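Penaeus monodon metallodensovirus major capsid protein (Penaeus monodon metallodensovirus, PDB 6WH7) forms the icosahedral shell of a shrimp densovirus, sixty copies assembling into a capsid that presumably encloses the viral genome. Local coordinates at residues 72-86 / 267-279. Sequence-based numbering, arbitrary orientation.
Sequences IRGLTPTEMIVIPWN and GMAGHYLSFPPIR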
loop_
_atom_site.group_PDB
_atom_site.type_symbol
_atom_site.label_atom_id
_atom_site.label_comp_id
_atom_site.label_asym_id
_atom_site.label_seq_id
_atom_site.Cartn_x
_atom_site.Cartn_y
_atom_site.Cartn_z
ATOM N N ILE A 72 -79.855 9.918 64.319
ATOM C CA ILE A 72 -80.737 10.973 63.845
ATOM C C ILE A 72 -82.112 10.372 63.630
ATOM O O ILE A 72 -82.280 9.475 62.799
ATOM C CB ILE A 72 -80.202 11.611 62.559
ATOM C CG1 ILE A 72 -78.896 12.331 62.853
ATOM C CG2 ILE A 72 -81.213 12.574 61.989
ATOM C CD1 ILE A 72 -78.209 12.795 61.636
ATOM N N ARG A 73 -83.096 10.854 64.378
ATOM C CA ARG A 73 -84.429 10.287 64.314
ATOM C C ARG A 73 -85.479 11.380 64.293
ATOM O O ARG A 73 -85.284 12.468 64.840
ATOM C CB ARG A 73 -84.702 9.354 65.486
ATOM C CG ARG A 73 -83.934 8.074 65.432
ATOM C CD ARG A 73 -84.383 7.195 66.548
ATOM N NE ARG A 73 -85.819 6.980 66.448
ATOM C CZ ARG A 73 -86.386 6.106 65.629
ATOM N NH1 ARG A 73 -85.641 5.360 64.831
ATOM N NH2 ARG A 73 -87.701 5.985 65.604
ATOM N N GLY A 74 -86.607 11.069 63.660
ATOM C CA GLY A 74 -87.724 11.987 63.618
ATOM C C GLY A 74 -87.494 13.224 62.794
ATOM O O GLY A 74 -88.155 14.238 63.021
ATOM N N LEU A 75 -86.584 13.171 61.831
ATOM C CA LEU A 75 -86.241 14.332 61.023
ATOM C C LEU A 75 -87.099 14.291 59.766
ATOM O O LEU A 75 -86.951 13.388 58.939
ATOM C CB LEU A 75 -84.756 14.320 60.679
ATOM C CG LEU A 75 -84.146 15.562 60.042
ATOM C CD1 LEU A 75 -84.055 16.639 61.084
ATOM C CD2 LEU A 75 -82.792 15.279 59.438
ATOM N N THR A 76 -88.009 15.246 59.628
ATOM C CA THR A 76 -88.830 15.345 58.433
ATOM C C THR A 76 -87.998 15.930 57.301
ATOM O O THR A 76 -86.901 16.438 57.521
ATOM C CB THR A 76 -90.072 16.187 58.721
ATOM O OG1 THR A 76 -89.692 17.520 59.063
ATOM C CG2 THR A 76 -90.850 15.592 59.867
ATOM N N PRO A 77 -88.474 15.843 56.055
ATOM C CA PRO A 77 -87.675 16.369 54.940
ATOM C C PRO A 77 -87.536 17.877 54.934
ATOM O O PRO A 77 -86.652 18.394 54.243
ATOM C CB PRO A 77 -88.436 15.878 53.708
ATOM C CG PRO A 77 -89.813 15.699 54.183
ATOM C CD PRO A 77 -89.672 15.148 55.559
ATOM N N THR A 78 -88.384 18.602 55.658
ATOM C CA THR A 78 -88.256 20.051 55.719
ATOM C C THR A 78 -87.177 20.474 56.706
ATOM O O THR A 78 -86.410 21.402 56.436
ATOM C CB THR A 78 -89.599 20.668 56.097
ATOM O OG1 THR A 78 -90.569 20.327 55.104
ATOM C CG2 THR A 78 -89.492 22.169 56.184
ATOM N N GLU A 79 -87.113 19.814 57.851
ATOM C CA GLU A 79 -86.123 20.103 58.870
ATOM C C GLU A 79 -84.792 19.426 58.551
ATOM O O GLU A 79 -84.728 18.438 57.820
ATOM C CB GLU A 79 -86.659 19.678 60.233
ATOM C CG GLU A 79 -87.008 18.224 60.307
ATOM C CD GLU A 79 -87.777 17.861 61.558
ATOM O OE1 GLU A 79 -87.818 18.677 62.492
ATOM O OE2 GLU A 79 -88.332 16.748 61.618
ATOM N N MET A 80 -83.716 19.989 59.096
ATOM C CA MET A 80 -82.371 19.492 58.851
ATOM C C MET A 80 -81.606 19.440 60.164
ATOM O O MET A 80 -81.917 20.158 61.112
ATOM C CB MET A 80 -81.619 20.384 57.866
ATOM C CG MET A 80 -81.173 21.678 58.491
ATOM S SD MET A 80 -80.742 22.961 57.333
ATOM C CE MET A 80 -82.331 23.730 57.170
ATOM N N ILE A 81 -80.599 18.579 60.212
ATOM C CA ILE A 81 -79.663 18.537 61.329
ATOM C C ILE A 81 -78.558 19.541 61.069
ATOM O O ILE A 81 -77.965 19.561 59.989
ATOM C CB ILE A 81 -79.082 17.130 61.522
ATOM C CG1 ILE A 81 -80.164 16.152 61.938
ATOM C CG2 ILE A 81 -77.996 17.149 62.566
ATOM C CD1 ILE A 81 -80.749 16.478 63.259
ATOM N N VAL A 82 -78.276 20.371 62.058
ATOM C CA VAL A 82 -77.250 21.397 61.960
ATOM C C VAL A 82 -75.987 20.842 62.591
ATOM O O VAL A 82 -75.972 20.532 63.786
ATOM C CB VAL A 82 -77.696 22.689 62.653
ATOM C CG1 VAL A 82 -76.626 23.739 62.551
ATOM C CG2 VAL A 82 -78.991 23.167 62.054
ATOM N N ILE A 83 -74.935 20.694 61.799
ATOM C CA ILE A 83 -73.688 20.158 62.330
ATOM C C ILE A 83 -72.954 21.317 62.985
ATOM O O ILE A 83 -72.459 22.204 62.280
ATOM C CB ILE A 83 -72.830 19.515 61.231
ATOM C CG1 ILE A 83 -73.667 18.571 60.375
ATOM C CG2 ILE A 83 -71.679 18.762 61.839
ATOM C CD1 ILE A 83 -74.343 17.522 61.136
ATOM N N PRO A 84 -72.836 21.354 64.300
ATOM C CA PRO A 84 -72.156 22.469 64.968
ATOM C C PRO A 84 -70.644 22.348 64.837
ATOM O O PRO A 84 -69.909 22.439 65.819
ATOM C CB PRO A 84 -72.617 22.326 66.417
ATOM C CG PRO A 84 -72.812 20.889 66.576
ATOM C CD PRO A 84 -73.285 20.346 65.269
ATOM N N TRP A 85 -70.178 22.145 63.617
ATOM C CA TRP A 85 -68.783 21.828 63.384
ATOM C C TRP A 85 -67.931 23.076 63.344
ATOM O O TRP A 85 -66.717 22.977 63.175
ATOM C CB TRP A 85 -68.647 21.064 62.072
ATOM C CG TRP A 85 -68.653 21.946 60.878
ATOM C CD1 TRP A 85 -69.681 22.696 60.416
ATOM C CD2 TRP A 85 -67.597 22.083 59.928
ATOM N NE1 TRP A 85 -69.306 23.362 59.277
ATOM C CE2 TRP A 85 -68.030 22.985 58.952
ATOM C CE3 TRP A 85 -66.311 21.548 59.824
ATOM C CZ2 TRP A 85 -67.231 23.359 57.886
ATOM C CZ3 TRP A 85 -65.525 21.917 58.769
ATOM C CH2 TRP A 85 -65.984 22.817 57.812
ATOM N N ASN A 86 -68.544 24.246 63.457
ATOM C CA ASN A 86 -67.815 25.491 63.572
ATOM C C ASN A 86 -67.624 25.931 65.010
ATOM O O ASN A 86 -67.077 27.006 65.245
ATOM C CB ASN A 86 -68.487 26.593 62.750
ATOM C CG ASN A 86 -69.916 26.823 63.131
ATOM O OD1 ASN A 86 -70.551 25.977 63.747
ATOM N ND2 ASN A 86 -70.435 27.984 62.774
ATOM N N GLY A 267 -63.605 31.155 56.828
ATOM C CA GLY A 267 -64.778 30.755 57.571
ATOM C C GLY A 267 -65.170 29.354 57.173
ATOM O O GLY A 267 -64.607 28.772 56.249
ATOM N N MET A 268 -66.136 28.806 57.892
ATOM C CA MET A 268 -66.614 27.461 57.621
ATOM C C MET A 268 -68.063 27.491 57.190
ATOM O O MET A 268 -68.889 28.148 57.821
ATOM C CB MET A 268 -66.446 26.552 58.832
ATOM C CG MET A 268 -65.011 26.275 59.121
ATOM S SD MET A 268 -64.755 24.907 60.231
ATOM C CE MET A 268 -65.182 25.676 61.714
ATOM N N ALA A 269 -68.357 26.772 56.120
ATOM C CA ALA A 269 -69.706 26.694 55.608
ATOM C C ALA A 269 -70.578 25.852 56.526
ATOM O O ALA A 269 -70.096 25.018 57.296
ATOM C CB ALA A 269 -69.706 26.110 54.201
ATOM N N GLY A 270 -71.882 26.100 56.454
ATOM C CA GLY A 270 -72.813 25.336 57.259
ATOM C C GLY A 270 -72.887 23.916 56.772
ATOM O O GLY A 270 -73.061 23.667 55.576
ATOM N N HIS A 271 -72.726 22.971 57.683
ATOM C CA HIS A 271 -72.921 21.572 57.355
ATOM C C HIS A 271 -74.237 21.100 57.939
ATOM O O HIS A 271 -74.586 21.436 59.071
ATOM C CB HIS A 271 -71.773 20.692 57.833
ATOM C CG HIS A 271 -70.503 20.910 57.080
ATOM N ND1 HIS A 271 -69.351 20.210 57.351
ATOM C CD2 HIS A 271 -70.193 21.770 56.086
ATOM C CE1 HIS A 271 -68.395 20.605 56.534
ATOM N NE2 HIS A 271 -68.878 21.559 55.761
ATOM N N TYR A 272 -74.964 20.334 57.144
ATOM C CA TYR A 272 -76.358 20.032 57.393
ATOM C C TYR A 272 -76.618 18.595 56.997
ATOM O O TYR A 272 -76.114 18.127 55.975
ATOM C CB TYR A 272 -77.252 20.963 56.587
ATOM C CG TYR A 272 -77.110 22.414 56.947
ATOM C CD1 TYR A 272 -77.431 22.875 58.207
ATOM C CD2 TYR A 272 -76.565 23.306 56.050
ATOM C CE1 TYR A 272 -77.287 24.194 58.530
ATOM C CE2 TYR A 272 -76.408 24.617 56.368
ATOM C CZ TYR A 272 -76.768 25.057 57.606
ATOM O OH TYR A 272 -76.603 26.380 57.912
ATOM N N LEU A 273 -77.395 17.898 57.809
ATOM C CA LEU A 273 -77.855 16.562 57.485
ATOM C C LEU A 273 -79.351 16.603 57.247
ATOM O O LEU A 273 -80.084 17.301 57.949
ATOM C CB LEU A 273 -77.513 15.570 58.590
ATOM C CG LEU A 273 -76.014 15.350 58.724
ATOM C CD1 LEU A 273 -75.704 14.444 59.878
ATOM C CD2 LEU A 273 -75.461 14.788 57.447
ATOM N N SER A 274 -79.798 15.855 56.249
ATOM C CA SER A 274 -81.183 15.921 55.824
ATOM C C SER A 274 -81.534 14.606 55.159
ATOM O O SER A 274 -80.658 13.849 54.742
ATOM C CB SER A 274 -81.407 17.098 54.874
ATOM O OG SER A 274 -82.752 17.180 54.465
ATOM N N PHE A 275 -82.827 14.338 55.075
ATOM C CA PHE A 275 -83.251 13.157 54.357
ATOM C C PHE A 275 -84.102 13.556 53.165
ATOM O O PHE A 275 -84.772 14.590 53.196
ATOM C CB PHE A 275 -84.045 12.203 55.253
ATOM C CG PHE A 275 -83.244 11.632 56.369
ATOM C CD1 PHE A 275 -82.394 10.574 56.152
ATOM C CD2 PHE A 275 -83.348 12.147 57.638
ATOM C CE1 PHE A 275 -81.660 10.053 57.173
ATOM C CE2 PHE A 275 -82.613 11.622 58.661
ATOM C CZ PHE A 275 -81.771 10.577 58.428
ATOM N N PRO A 276 -84.085 12.768 52.098
ATOM C CA PRO A 276 -84.909 13.076 50.946
ATOM C C PRO A 276 -86.378 12.912 51.276
ATOM O O PRO A 276 -86.755 12.002 52.025
ATOM C CB PRO A 276 -84.453 12.045 49.909
ATOM C CG PRO A 276 -83.967 10.926 50.714
ATOM C CD PRO A 276 -83.299 11.547 51.888
ATOM N N PRO A 277 -87.235 13.793 50.768
ATOM C CA PRO A 277 -88.674 13.593 50.946
ATOM C C PRO A 277 -89.145 12.393 50.144
ATOM O O PRO A 277 -88.915 12.305 48.937
ATOM C CB PRO A 277 -89.274 14.896 50.417
ATOM C CG PRO A 277 -88.280 15.390 49.460
ATOM C CD PRO A 277 -86.945 15.001 49.990
ATOM N N ILE A 278 -89.835 11.479 50.818
ATOM C CA ILE A 278 -90.388 10.298 50.167
ATOM C C ILE A 278 -91.790 10.111 50.717
ATOM O O ILE A 278 -91.958 9.934 51.927
ATOM C CB ILE A 278 -89.549 9.036 50.415
ATOM C CG1 ILE A 278 -88.074 9.297 50.142
ATOM C CG2 ILE A 278 -89.969 7.968 49.456
ATOM C CD1 ILE A 278 -87.177 8.171 50.540
ATOM N N ARG A 279 -92.791 10.135 49.847
ATOM C CA ARG A 279 -94.170 10.175 50.300
ATOM C C ARG A 279 -94.724 8.787 50.571
ATOM O O ARG A 279 -94.518 7.855 49.790
ATOM C CB ARG A 279 -95.051 10.890 49.280
ATOM C CG ARG A 279 -94.738 12.348 49.119
ATOM C CD ARG A 279 -95.682 13.011 48.142
ATOM N NE ARG A 279 -97.057 13.001 48.629
ATOM C CZ ARG A 279 -98.056 12.345 48.048
ATOM N NH1 ARG A 279 -97.845 11.657 46.936
ATOM N NH2 ARG A 279 -99.275 12.391 48.568
#
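Trp85 lies flat between Met268 and His271, one on each face of the indole. His271, whose ND1 is hydrogen-bonded to Tyr126 OH, stacks face to face on the five-membered ring, planes 10° apart. Met268 SD sits over the six-membered ring, 3.5 Å from its centroid, in a Met-aromatic contact. The indole edge is used too: Trp85 NE1 donates to Ala269 O at 2.7 Å, nearly in line with the carbonyl and within the ring plane, which, with the two covered faces, helps fix how the ring is turned. Trp85 CG stands between its backbone N and carbonyl carbon (chi1 81°), swinging the indole over against His271.

Strands 79-83 and 270-274 run antiparallel. Ile81 and Leu273 form a hydrogen-bonded pair, Ile81 N to Leu273 O and Leu273 N to Ile81 O. On one face Met80 SD reaches over the Tyr272 ring, 3.9 Å from its centroid, and Val82 lies alongside the same tyrosine. On the other, Leu273 CD1 meets Ile83 CD1 and Ile72 CD1. Beyond the strand end, Leu75 CD2 meets Phe275, the two side chains crossing at about a right angle.

These two strands are neighbours inside an antiparallel sheet, flanked by strands 189-191 and 157-162. The chain turns a corner at Gly74, so Ile72 belongs to the other sheet, and both it and Leu273 touch Phe291 of strand 287-302; the contact thus joins two sheets, consistent with the parvoviral jelly roll.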